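Local structure of S-adenosylmethionine dependent methyltransferase (Mesorhizobium loti, 3BKW) at residues Asp99-Pro104 and Phe127-Gln132; Leu173-Arg178 and His191-Thr196; Pro33-Met38 and His139-Thr144; Leu72-Lys77 and Tyr93-Leu98. The protein probably transfers methyl groups from S-adenosylmethionine to an acceptor that has not been established. One frame throughout, in Å; residues are numbered along the deposited sequence.

Contact 1 of 4, residues Asp99-Pro104 and Phe127-Gln132; sequences DKLHLP and FRTVHQ. With EDO (1,2-ethanediol), chain E.
Two bends turn Gln132 back along its own helix and toward Leu103: CG lies between the backbone N and the carbonyl carbon (chi1 65°), and the chain folds again at chi2 (82°). Thr129, one helical turn earlier, places CG2 anti to its backbone N, facing Leu101. The fold is the Rossmann-like methyltransferase fold; the loop holding Asp99-Pro104 leads from strand 91-95 to strand 108-114 and lies against helix 123-133. The amide of Gln132 spans the two parts. NE2 donates to Leu103 O at 2.9 Å with an N-H...O angle of 162°, approaching from above the carbonyl plane, and gives a second bond to Thr129 O, this one in the carbonyl plane on a lone pair. Glutamine suits this place because one NH2 group can serve both carbonyls. An alanine here would probably leave Leu103 O without its donor from the helix and the loop less firmly tied. Thr129 does two jobs through its two branches. Its methyl CG2 packs 4.0 Å from Leu101 CD2 and touches the backbone at Leu103 N, while OG1, also bonded to Arg125 O, is joined to Leu101 O by two separate bridging waters. Val130 adds CG2, 4.4 Å from Leu101 CD2 and from Leu103 CD1, an apolar patch that continues through Leu101 and Val130 onto Leu50 of strand 46-50. Apart from this contact, Arg128 on the same helix offers the edge of its guanidinium to a 1,2-ethanediol molecule, probably from the crystallisation liquor, with NH2 3.1 Å from the diol's O1.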
# COMPACT_ATOMS: atom_id res chain seq x y z
N ASP A 99 -16.17 10.37 14.46
CA ASP A 99 -15.07 11.03 15.17
C ASP A 99 -15.09 10.78 16.67
O ASP A 99 -14.07 11.00 17.32
CB ASP A 99 -15.09 12.55 14.95
CG ASP A 99 -14.77 12.94 13.54
OD1 ASP A 99 -13.74 12.46 13.01
OD2 ASP A 99 -15.50 13.77 12.96
N LYS A 100 -16.23 10.37 17.22
CA LYS A 100 -16.40 10.08 18.66
C LYS A 100 -17.04 8.70 18.82
O LYS A 100 -17.89 8.49 19.68
CB LYS A 100 -17.31 11.15 19.28
CG LYS A 100 -16.87 12.60 19.07
CD LYS A 100 -17.88 13.55 19.69
N LEU A 101 -16.59 7.75 18.01
CA LEU A 101 -17.18 6.42 17.95
C LEU A 101 -16.91 5.56 19.17
O LEU A 101 -15.77 5.45 19.63
CB LEU A 101 -16.67 5.67 16.71
CG LEU A 101 -17.19 4.25 16.41
CD1 LEU A 101 -18.67 4.28 16.02
CD2 LEU A 101 -16.35 3.56 15.32
N HIS A 102 -17.99 4.95 19.67
CA HIS A 102 -17.93 3.99 20.75
C HIS A 102 -18.65 2.73 20.24
O HIS A 102 -19.69 2.83 19.60
CB HIS A 102 -18.55 4.56 22.02
CG HIS A 102 -17.78 5.72 22.58
ND1 HIS A 102 -18.05 7.03 22.25
CD2 HIS A 102 -16.72 5.76 23.43
CE1 HIS A 102 -17.21 7.83 22.88
NE2 HIS A 102 -16.39 7.08 23.60
N LEU A 103 -18.04 1.57 20.48
CA LEU A 103 -18.61 0.29 20.08
C LEU A 103 -18.44 -0.69 21.23
O LEU A 103 -17.40 -0.65 21.91
CB LEU A 103 -17.94 -0.26 18.81
CG LEU A 103 -18.21 0.41 17.45
CD1 LEU A 103 -17.36 -0.27 16.36
CD2 LEU A 103 -19.69 0.36 17.09
N PRO A 104 -19.44 -1.58 21.44
CA PRO A 104 -19.30 -2.59 22.47
C PRO A 104 -18.21 -3.59 22.09
O PRO A 104 -18.06 -3.93 20.91
CB PRO A 104 -20.68 -3.25 22.51
CG PRO A 104 -21.24 -3.03 21.19
CD PRO A 104 -20.75 -1.69 20.76
N PHE A 127 -9.68 3.11 14.31
CA PHE A 127 -9.15 1.75 14.12
C PHE A 127 -9.06 0.98 15.43
O PHE A 127 -9.42 -0.20 15.49
CB PHE A 127 -7.75 1.77 13.48
CG PHE A 127 -7.67 2.27 12.05
CD1 PHE A 127 -8.78 2.29 11.20
CD2 PHE A 127 -6.43 2.61 11.52
CE1 PHE A 127 -8.65 2.70 9.87
CE2 PHE A 127 -6.29 3.03 10.20
CZ PHE A 127 -7.40 3.06 9.37
N ARG A 128 -8.58 1.62 16.49
CA ARG A 128 -8.49 0.96 17.81
C ARG A 128 -9.87 0.58 18.34
O ARG A 128 -10.04 -0.49 18.92
CB ARG A 128 -7.73 1.81 18.82
CG ARG A 128 -6.28 2.02 18.42
CD ARG A 128 -5.53 2.81 19.46
NE ARG A 128 -5.99 4.19 19.74
CZ ARG A 128 -5.51 5.31 19.19
NH1 ARG A 128 -4.55 5.29 18.28
NH2 ARG A 128 -6.00 6.50 19.57
N THR A 129 -10.85 1.45 18.10
CA THR A 129 -12.23 1.21 18.51
C THR A 129 -12.82 0.02 17.75
O THR A 129 -13.44 -0.87 18.36
CB THR A 129 -13.07 2.48 18.33
OG1 THR A 129 -12.57 3.47 19.24
CG2 THR A 129 -14.55 2.26 18.62
N VAL A 130 -12.59 -0.01 16.44
CA VAL A 130 -13.05 -1.14 15.62
C VAL A 130 -12.34 -2.43 16.06
O VAL A 130 -12.99 -3.47 16.19
CB VAL A 130 -12.90 -0.84 14.11
CG1 VAL A 130 -13.20 -2.10 13.25
CG2 VAL A 130 -13.84 0.31 13.71
N HIS A 131 -11.03 -2.36 16.32
CA HIS A 131 -10.28 -3.55 16.74
C HIS A 131 -10.90 -4.18 18.00
O HIS A 131 -11.16 -5.39 18.00
CB HIS A 131 -8.80 -3.22 16.95
CG HIS A 131 -7.97 -4.41 17.33
ND1 HIS A 131 -7.81 -4.81 18.64
CD2 HIS A 131 -7.23 -5.25 16.58
CE1 HIS A 131 -7.01 -5.87 18.67
NE2 HIS A 131 -6.65 -6.15 17.43
N GLN A 132 -11.19 -3.39 19.03
CA GLN A 132 -11.78 -3.95 20.27
C GLN A 132 -13.22 -4.46 20.11
O GLN A 132 -13.65 -5.35 20.84
CB GLN A 132 -11.64 -2.99 21.46
CG GLN A 132 -12.38 -1.67 21.40
CD GLN A 132 -13.85 -1.75 21.79
OE1 GLN A 132 -14.20 -2.29 22.85
NE2 GLN A 132 -14.71 -1.18 20.96
C1 EDO E . -3.65 9.28 17.55
O1 EDO E . -4.73 8.35 17.48
C2 EDO E . -2.60 8.77 18.54
O2 EDO E . -2.13 7.45 18.22
O HOH W 1 -14.10 4.15 21.52
O HOH W 2 -13.37 5.90 18.39

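Contact 2 of 4, residues Leu173-Arg178 and His191-Thr196; sequences LVEGPR and HRTVGT. With EDO (1,2-ethanediol), chain D; EDO (1,2-ethanediol), chain C.
Glu175 reaches across to the start of helix 194-203, just ahead of the two-stranded antiparallel sheet formed by 176-178 and 189-191. Its CB rests 3.3 Å from His191 O. CG passes 4.0 Å from Arg192 CA, and from there the extended chain carries the carboxylate to Thr193, the N-cap residue, and Thr196. OE2 takes the nearly straight bond from Thr193 N (2.8 Å, 174°) on its anti side, and on its syn lone pair it accepts the hydroxyl Thr196 OG1 at 2.6 Å; OE1 lies beside Thr196 CG2. A glutamate fits because one oxygen collects both donors, and its negative charge is probably favoured at the helix's N-terminus, where Gly195 N also bonds Glu213 of the second subunit. Gly176 pairs with His191 by two backbone hydrogen bonds, at backbone angles that would press a CB against the preceding carbonyl oxygen. Two residues after Gly176, Arg178 bends at chi2 (-66°) and grips one acceptor, Val174 O, end-on with NH2 at 3.0 Å and NH1 at 3.1 Å, the oxygen lying in the guanidinium plane. Over one face of that group sits His191 CB, near the rim, and the ring follows at 44° to it. An alanine in place of Arg178 would probably leave Val174 O without these donors and His191 without the flat group packed beside it. The imidazole is held by the bond from NE2 to Tyr172 O, and at its edge the adjacent CD2 lies 3.4 Å from Val174 O.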
# COMPACT_ATOMS: atom_id res chain seq x y z
N LEU A 173 3.17 13.68 -0.13
CA LEU A 173 3.75 13.34 1.17
C LEU A 173 3.45 14.35 2.28
O LEU A 173 3.92 14.16 3.42
CB LEU A 173 5.26 13.10 1.05
CG LEU A 173 5.76 11.90 0.23
CD1 LEU A 173 5.11 10.59 0.71
CD2 LEU A 173 5.61 12.05 -1.27
N VAL A 174 2.66 15.38 1.97
CA VAL A 174 2.27 16.39 2.96
C VAL A 174 0.88 16.00 3.40
O VAL A 174 -0.10 16.26 2.71
CB VAL A 174 2.29 17.82 2.39
CG1 VAL A 174 1.97 18.82 3.50
CG2 VAL A 174 3.63 18.11 1.77
N GLU A 175 0.78 15.39 4.58
CA GLU A 175 -0.49 14.89 5.08
C GLU A 175 -1.24 15.96 5.83
O GLU A 175 -0.63 16.90 6.35
CB GLU A 175 -0.27 13.65 5.94
CG GLU A 175 0.26 12.48 5.13
CD GLU A 175 0.52 11.24 5.95
OE1 GLU A 175 0.91 11.35 7.14
OE2 GLU A 175 0.34 10.14 5.39
N GLY A 176 -2.56 15.82 5.87
CA GLY A 176 -3.42 16.76 6.55
C GLY A 176 -4.73 17.00 5.84
O GLY A 176 -5.02 16.38 4.81
N PRO A 177 -5.54 17.92 6.39
CA PRO A 177 -6.82 18.25 5.80
C PRO A 177 -6.71 18.83 4.40
O PRO A 177 -5.80 19.61 4.13
CB PRO A 177 -7.38 19.32 6.74
CG PRO A 177 -6.60 19.28 7.94
CD PRO A 177 -5.29 18.69 7.62
N ARG A 178 -7.64 18.43 3.53
CA ARG A 178 -7.77 18.98 2.20
C ARG A 178 -9.17 19.58 2.10
O ARG A 178 -10.16 18.93 2.48
CB ARG A 178 -7.59 17.90 1.14
CG ARG A 178 -6.19 17.31 1.07
CD ARG A 178 -5.20 18.33 0.60
NE ARG A 178 -3.94 17.74 0.13
CZ ARG A 178 -2.90 17.40 0.88
NH1 ARG A 178 -2.92 17.50 2.21
NH2 ARG A 178 -1.82 16.91 0.28
N HIS A 191 -6.02 13.76 4.03
CA HIS A 191 -5.06 13.14 3.17
C HIS A 191 -4.04 12.40 4.01
O HIS A 191 -3.36 12.99 4.86
CB HIS A 191 -4.36 14.15 2.28
CG HIS A 191 -3.29 13.54 1.44
ND1 HIS A 191 -3.55 12.63 0.43
CD2 HIS A 191 -1.95 13.70 1.47
CE1 HIS A 191 -2.41 12.26 -0.11
NE2 HIS A 191 -1.42 12.89 0.49
N ARG A 192 -3.97 11.08 3.77
CA ARG A 192 -3.01 10.20 4.43
C ARG A 192 -2.53 9.26 3.34
O ARG A 192 -3.35 8.75 2.57
CB ARG A 192 -3.67 9.38 5.54
CG ARG A 192 -3.98 10.18 6.81
CD ARG A 192 -4.72 9.35 7.85
NE ARG A 192 -6.15 9.18 7.55
CZ ARG A 192 -7.17 9.84 8.12
NH1 ARG A 192 -7.00 10.72 9.11
NH2 ARG A 192 -8.42 9.54 7.73
N THR A 193 -1.22 9.00 3.33
CA THR A 193 -0.64 8.11 2.32
C THR A 193 -1.09 6.66 2.59
O THR A 193 -1.57 6.34 3.68
CB THR A 193 0.91 8.19 2.34
OG1 THR A 193 1.40 7.65 3.57
CG2 THR A 193 1.42 9.65 2.14
N VAL A 194 -0.93 5.78 1.60
CA VAL A 194 -1.26 4.35 1.77
C VAL A 194 -0.46 3.78 2.96
O VAL A 194 -1.01 3.09 3.81
CB VAL A 194 -0.97 3.50 0.50
CG1 VAL A 194 -1.33 2.02 0.73
CG2 VAL A 194 -1.73 4.04 -0.73
N GLY A 195 0.84 4.08 3.03
CA GLY A 195 1.68 3.60 4.14
C GLY A 195 1.17 4.06 5.50
O GLY A 195 1.10 3.26 6.43
N THR A 196 0.79 5.32 5.60
CA THR A 196 0.25 5.85 6.87
C THR A 196 -0.99 5.07 7.30
O THR A 196 -1.12 4.68 8.45
CB THR A 196 -0.05 7.34 6.75
OG1 THR A 196 1.19 8.05 6.58
CG2 THR A 196 -0.80 7.86 8.00
C1 EDO D . -4.08 13.60 8.72
O1 EDO D . -4.34 13.51 7.32
C2 EDO D . -5.30 14.20 9.41
O2 EDO D . -5.62 15.50 8.88
C1 EDO C . -7.55 6.83 5.11
O1 EDO C . -6.52 6.80 6.12
C2 EDO C . -7.36 8.00 4.14
O2 EDO C . -7.81 9.24 4.68

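Contact 3 of 4, residues Pro33-Met38 and His139-Thr144; sequences PALRAM and HFVFST
Leu35 and Val141 meet methyl to methyl, Leu35 CD1 lying 3.6 Å from Val141 CG1, the two side chains lying antiparallel where they pass. Leu35 has CG anti to its backbone N (chi1 -164°), and its branches divide the strand between them: CD1 covers Val141 and the carbonyl of Phe142, while CD2 lies 4.0 Å from Ser143 CB. Met38, present as selenomethionine, adds its CB 4.3 Å from Val141 CG1, and its carbonyl oxygen approaches Val141 CG2. The contact is held by apolar packing, with no hydrogen bond between the segments. A branched valine suits the middle, CG1 packing against Leu35 CD1 and Met38 CB while CG2 faces Met38 O, and the small serine leaves room for the leucine. Helix 33-38 runs almost antiparallel to the strand segment, at 168° and with axes 8.8 Å apart, covering one face of the central sheet of the Rossmann-like methyltransferase fold. Backbone bonds from Val141 to Ala111 and Ser113, and from Phe140 to Ala241, hold strand 138-145 between its sheet neighbours. The same helix also packs on Leu238 through Ala34 and Met38, and Ser143 OG makes a weak bond to Leu115 N. On the other face of the strand, Phe142 sets CD2 3.6 Å above the centre of the Phe140 ring, and Phe140 in turn is packed by Leu126, Phe127 and Val130 of helix 123-133.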
# COMPACT_ATOMS: atom_id res chain seq x y z
N PRO A 33 -18.18 -4.39 -6.54
CA PRO A 33 -17.74 -5.78 -6.76
C PRO A 33 -16.36 -6.14 -6.21
O PRO A 33 -16.20 -7.22 -5.63
CB PRO A 33 -17.80 -5.91 -8.28
CG PRO A 33 -18.84 -4.93 -8.69
CD PRO A 33 -18.65 -3.77 -7.80
N ALA A 34 -15.40 -5.24 -6.36
CA ALA A 34 -14.04 -5.42 -5.82
C ALA A 34 -14.04 -5.47 -4.30
O ALA A 34 -13.37 -6.32 -3.71
CB ALA A 34 -13.14 -4.30 -6.28
N LEU A 35 -14.81 -4.58 -3.67
CA LEU A 35 -14.90 -4.53 -2.20
C LEU A 35 -15.67 -5.75 -1.68
O LEU A 35 -15.25 -6.39 -0.71
CB LEU A 35 -15.52 -3.20 -1.76
CG LEU A 35 -15.35 -2.82 -0.29
CD1 LEU A 35 -13.86 -2.71 0.05
CD2 LEU A 35 -16.13 -1.54 0.04
N ARG A 36 -16.76 -6.10 -2.37
CA ARG A 36 -17.57 -7.29 -2.03
C ARG A 36 -16.70 -8.56 -2.05
O ARG A 36 -16.82 -9.41 -1.16
CB ARG A 36 -18.72 -7.44 -3.01
CG ARG A 36 -19.62 -8.67 -2.75
CD ARG A 36 -20.68 -8.78 -3.83
NE ARG A 36 -20.09 -8.93 -5.15
CZ ARG A 36 -20.70 -8.69 -6.32
NH1 ARG A 36 -21.98 -8.27 -6.38
NH2 ARG A 36 -20.03 -8.86 -7.46
N ALA A 37 -15.82 -8.67 -3.05
CA ALA A 37 -14.91 -9.81 -3.19
C ALA A 37 -13.94 -9.97 -2.02
O ALA A 37 -13.48 -11.09 -1.73
CB ALA A 37 -14.15 -9.72 -4.48
N MSE A 38 -13.65 -8.85 -1.34
CA MSE A 38 -12.75 -8.81 -0.19
C MSE A 38 -13.41 -9.17 1.14
O MSE A 38 -12.72 -9.47 2.11
CB MSE A 38 -12.12 -7.42 -0.12
CG MSE A 38 -11.26 -7.11 -1.31
SE MSE A 38 -10.82 -5.25 -1.46
CE MSE A 38 -10.03 -4.95 0.29
N HIS A 139 -12.91 -9.26 10.79
CA HIS A 139 -12.36 -8.41 9.72
C HIS A 139 -12.93 -7.00 9.69
O HIS A 139 -14.00 -6.76 10.19
CB HIS A 139 -12.58 -9.03 8.34
CG HIS A 139 -11.81 -10.30 8.12
ND1 HIS A 139 -12.31 -11.53 8.45
CD2 HIS A 139 -10.57 -10.51 7.62
CE1 HIS A 139 -11.42 -12.46 8.15
NE2 HIS A 139 -10.35 -11.87 7.65
N PHE A 140 -12.13 -6.10 9.13
CA PHE A 140 -12.49 -4.71 8.88
C PHE A 140 -12.18 -4.48 7.41
O PHE A 140 -11.03 -4.61 7.01
CB PHE A 140 -11.69 -3.79 9.80
CG PHE A 140 -12.00 -2.32 9.66
CD1 PHE A 140 -13.23 -1.82 9.20
CD2 PHE A 140 -11.06 -1.40 10.13
CE1 PHE A 140 -13.49 -0.45 9.14
CE2 PHE A 140 -11.33 -0.04 10.08
CZ PHE A 140 -12.53 0.43 9.59
N VAL A 141 -13.21 -4.20 6.62
CA VAL A 141 -13.09 -4.02 5.18
C VAL A 141 -13.67 -2.65 4.86
O VAL A 141 -14.82 -2.35 5.19
CB VAL A 141 -13.84 -5.13 4.44
CG1 VAL A 141 -13.77 -4.92 2.92
CG2 VAL A 141 -13.28 -6.50 4.81
N PHE A 142 -12.86 -1.79 4.25
CA PHE A 142 -13.30 -0.45 3.96
C PHE A 142 -12.70 0.17 2.72
O PHE A 142 -11.61 -0.23 2.27
CB PHE A 142 -13.03 0.44 5.19
CG PHE A 142 -11.55 0.66 5.52
CD1 PHE A 142 -10.89 1.78 5.00
CD2 PHE A 142 -10.83 -0.23 6.34
CE1 PHE A 142 -9.53 2.03 5.31
CE2 PHE A 142 -9.46 0.02 6.65
CZ PHE A 142 -8.82 1.15 6.11
N SER A 143 -13.43 1.16 2.19
CA SER A 143 -12.98 1.94 1.06
C SER A 143 -12.84 3.39 1.47
O SER A 143 -13.60 3.89 2.31
CB SER A 143 -13.94 1.84 -0.11
OG SER A 143 -15.23 2.30 0.25
N THR A 144 -11.83 4.03 0.91
CA THR A 144 -11.59 5.46 1.08
C THR A 144 -11.11 6.04 -0.25
O THR A 144 -10.70 5.31 -1.13
CB THR A 144 -10.51 5.76 2.18
OG1 THR A 144 -9.31 5.00 1.92
CG2 THR A 144 -11.02 5.42 3.59

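Contact 4 of 4, residues Leu72-Lys77 and Tyr93-Leu98; sequences LDLSEK and YERADL
Leu74 lays its CD1 methyl over one face of the Arg95 guanidinium, 3.2 Å from NH2 and 3.7 Å from CZ. The carboxylate of Glu76 is turned only 25° from the plane of this group, yet its OE1 stays 5.5 Å from Arg95 NE: the opposite charges are near without a salt bridge, and OE1 touches the aliphatic CB of the arginine instead. These residues belong to a beta-alpha-beta unit, in which helix 76-84 connects strand 68-73 to its parallel neighbour, strand 91-95, at the margin of the sheet. A long arginine suits an exposed edge like this, its methylenes running past Leu74 O. The backbones are joined mainly by Ala96 N to Asp73 O, 2.9 Å at 161°, seconded by a weak bond from Asp73 N to Glu94 O and by CA-H...O contacts. On the side of the sheet carrying Leu72, its CB meets Ala96 CB at 4.1 Å and its CD2 lies 3.8 Å from Glu94 CB; the small alanine lets leucine lie close while also packing on Val48 and Leu50. Where the strand ends, Asp73 forms an Asx turn, OD2 accepting Ser75 N at 3.1 Å on its anti lone pair, while OD1 takes Gly53 N. In related methyltransferases an acid at this strand end commonly holds the cofactor ribose, and Asp73 may correspond to it. Ser75 then N-caps the helix through OG to Met78 N. Outside, a water donates to Leu74 O at 3.2 Å and is weakly bonded to Arg95 NH2.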
# COMPACT_ATOMS: atom_id res chain seq x y z
N LEU A 72 -24.59 2.56 11.24
CA LEU A 72 -24.34 3.83 11.92
C LEU A 72 -24.11 4.97 10.93
O LEU A 72 -23.34 4.82 9.98
CB LEU A 72 -23.11 3.69 12.80
CG LEU A 72 -23.15 2.60 13.87
CD1 LEU A 72 -21.85 2.67 14.71
CD2 LEU A 72 -24.38 2.71 14.75
N ASP A 73 -24.74 6.11 11.20
CA ASP A 73 -24.58 7.31 10.37
C ASP A 73 -24.88 8.54 11.25
O ASP A 73 -25.55 8.43 12.26
CB ASP A 73 -25.51 7.24 9.15
CG ASP A 73 -25.05 8.12 8.00
OD1 ASP A 73 -24.33 7.61 7.11
OD2 ASP A 73 -25.37 9.33 8.02
N LEU A 74 -24.35 9.69 10.86
CA LEU A 74 -24.57 10.94 11.60
C LEU A 74 -25.96 11.53 11.33
O LEU A 74 -26.51 12.16 12.21
CB LEU A 74 -23.49 11.96 11.25
CG LEU A 74 -23.41 13.25 12.10
CD1 LEU A 74 -23.14 12.97 13.58
CD2 LEU A 74 -22.32 14.13 11.53
N SER A 75 -26.51 11.28 10.14
CA SER A 75 -27.80 11.85 9.71
C SER A 75 -29.03 11.06 10.17
O SER A 75 -29.29 9.97 9.66
CB SER A 75 -27.83 11.98 8.18
OG SER A 75 -29.09 12.48 7.75
N GLU A 76 -29.79 11.63 11.11
CA GLU A 76 -31.02 10.99 11.60
C GLU A 76 -32.05 10.81 10.47
O GLU A 76 -32.69 9.76 10.39
CB GLU A 76 -31.65 11.79 12.76
CG GLU A 76 -32.91 11.16 13.39
CD GLU A 76 -32.70 9.75 13.94
OE1 GLU A 76 -31.57 9.45 14.37
OE2 GLU A 76 -33.66 8.96 13.95
N LYS A 77 -32.19 11.84 9.63
CA LYS A 77 -33.10 11.79 8.47
C LYS A 77 -32.75 10.67 7.49
O LYS A 77 -33.65 10.00 6.98
CB LYS A 77 -33.16 13.14 7.74
CG LYS A 77 -33.90 14.20 8.54
CD LYS A 77 -33.94 15.54 7.81
CE LYS A 77 -34.74 16.57 8.60
NZ LYS A 77 -34.77 17.90 7.92
N TYR A 93 -30.51 0.54 13.15
CA TYR A 93 -29.87 1.79 12.72
C TYR A 93 -29.77 2.71 13.92
O TYR A 93 -30.74 2.85 14.66
CB TYR A 93 -30.65 2.47 11.61
CG TYR A 93 -30.60 1.71 10.31
CD1 TYR A 93 -29.48 1.79 9.47
CD2 TYR A 93 -31.66 0.89 9.91
CE1 TYR A 93 -29.43 1.08 8.26
CE2 TYR A 93 -31.61 0.18 8.71
CZ TYR A 93 -30.50 0.28 7.89
OH TYR A 93 -30.46 -0.41 6.69
N GLU A 94 -28.60 3.29 14.13
CA GLU A 94 -28.39 4.22 15.25
C GLU A 94 -27.56 5.39 14.78
O GLU A 94 -26.66 5.24 13.96
CB GLU A 94 -27.67 3.55 16.42
CG GLU A 94 -28.46 2.43 17.09
CD GLU A 94 -27.74 1.85 18.31
OE1 GLU A 94 -26.57 2.21 18.57
OE2 GLU A 94 -28.34 1.00 19.01
N ARG A 95 -27.86 6.57 15.33
CA ARG A 95 -27.12 7.78 14.99
C ARG A 95 -25.77 7.72 15.72
O ARG A 95 -25.71 7.31 16.88
CB ARG A 95 -27.91 9.04 15.37
CG ARG A 95 -27.34 10.30 14.75
CD ARG A 95 -28.04 11.54 15.27
NE ARG A 95 -27.27 12.75 14.98
CZ ARG A 95 -26.17 13.16 15.62
NH1 ARG A 95 -25.62 12.43 16.61
NH2 ARG A 95 -25.58 14.30 15.25
N ALA A 96 -24.69 8.04 15.00
CA ALA A 96 -23.35 8.04 15.58
C ALA A 96 -22.42 8.99 14.85
O ALA A 96 -22.58 9.22 13.66
CB ALA A 96 -22.75 6.65 15.57
N ASP A 97 -21.46 9.54 15.60
CA ASP A 97 -20.43 10.43 15.08
C ASP A 97 -19.17 9.57 15.01
O ASP A 97 -18.65 9.18 16.06
CB ASP A 97 -20.21 11.61 16.04
CG ASP A 97 -19.17 12.62 15.54
OD1 ASP A 97 -18.48 12.39 14.52
OD2 ASP A 97 -19.03 13.67 16.21
N LEU A 98 -18.69 9.28 13.80
CA LEU A 98 -17.49 8.44 13.64
C LEU A 98 -16.21 9.04 14.26
O LEU A 98 -15.27 8.29 14.55
CB LEU A 98 -17.26 8.06 12.19
CG LEU A 98 -18.34 7.25 11.47
CD1 LEU A 98 -17.85 6.92 10.05
CD2 LEU A 98 -18.74 5.96 12.20
O HOH W 3 -26.62 15.39 12.21

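How the contacts relate
Contacts 1, 3 and 4 belong to one Rossmann-like alpha/beta fold, while contact 2 lies apart, its centre 21 Å from those of contacts 1 and 3 and 26 Å from contact 4. Along the chain contact 3 closes the longest loop, from residue 33 to 144, and contacts 4 and then 1 are nested within it; contact 2 follows. Contact 1 touches both others: Phe127 and Val130 pack on Phe140 of contact 3, and Leu101 and Leu103 on Leu72 of contact 4. The core therefore runs from the sheet's outer parallel strands to strand 138-145, with helices 33-38 and 123-133 on opposite faces. Contact 2 instead lies where the second subunit meets the chain.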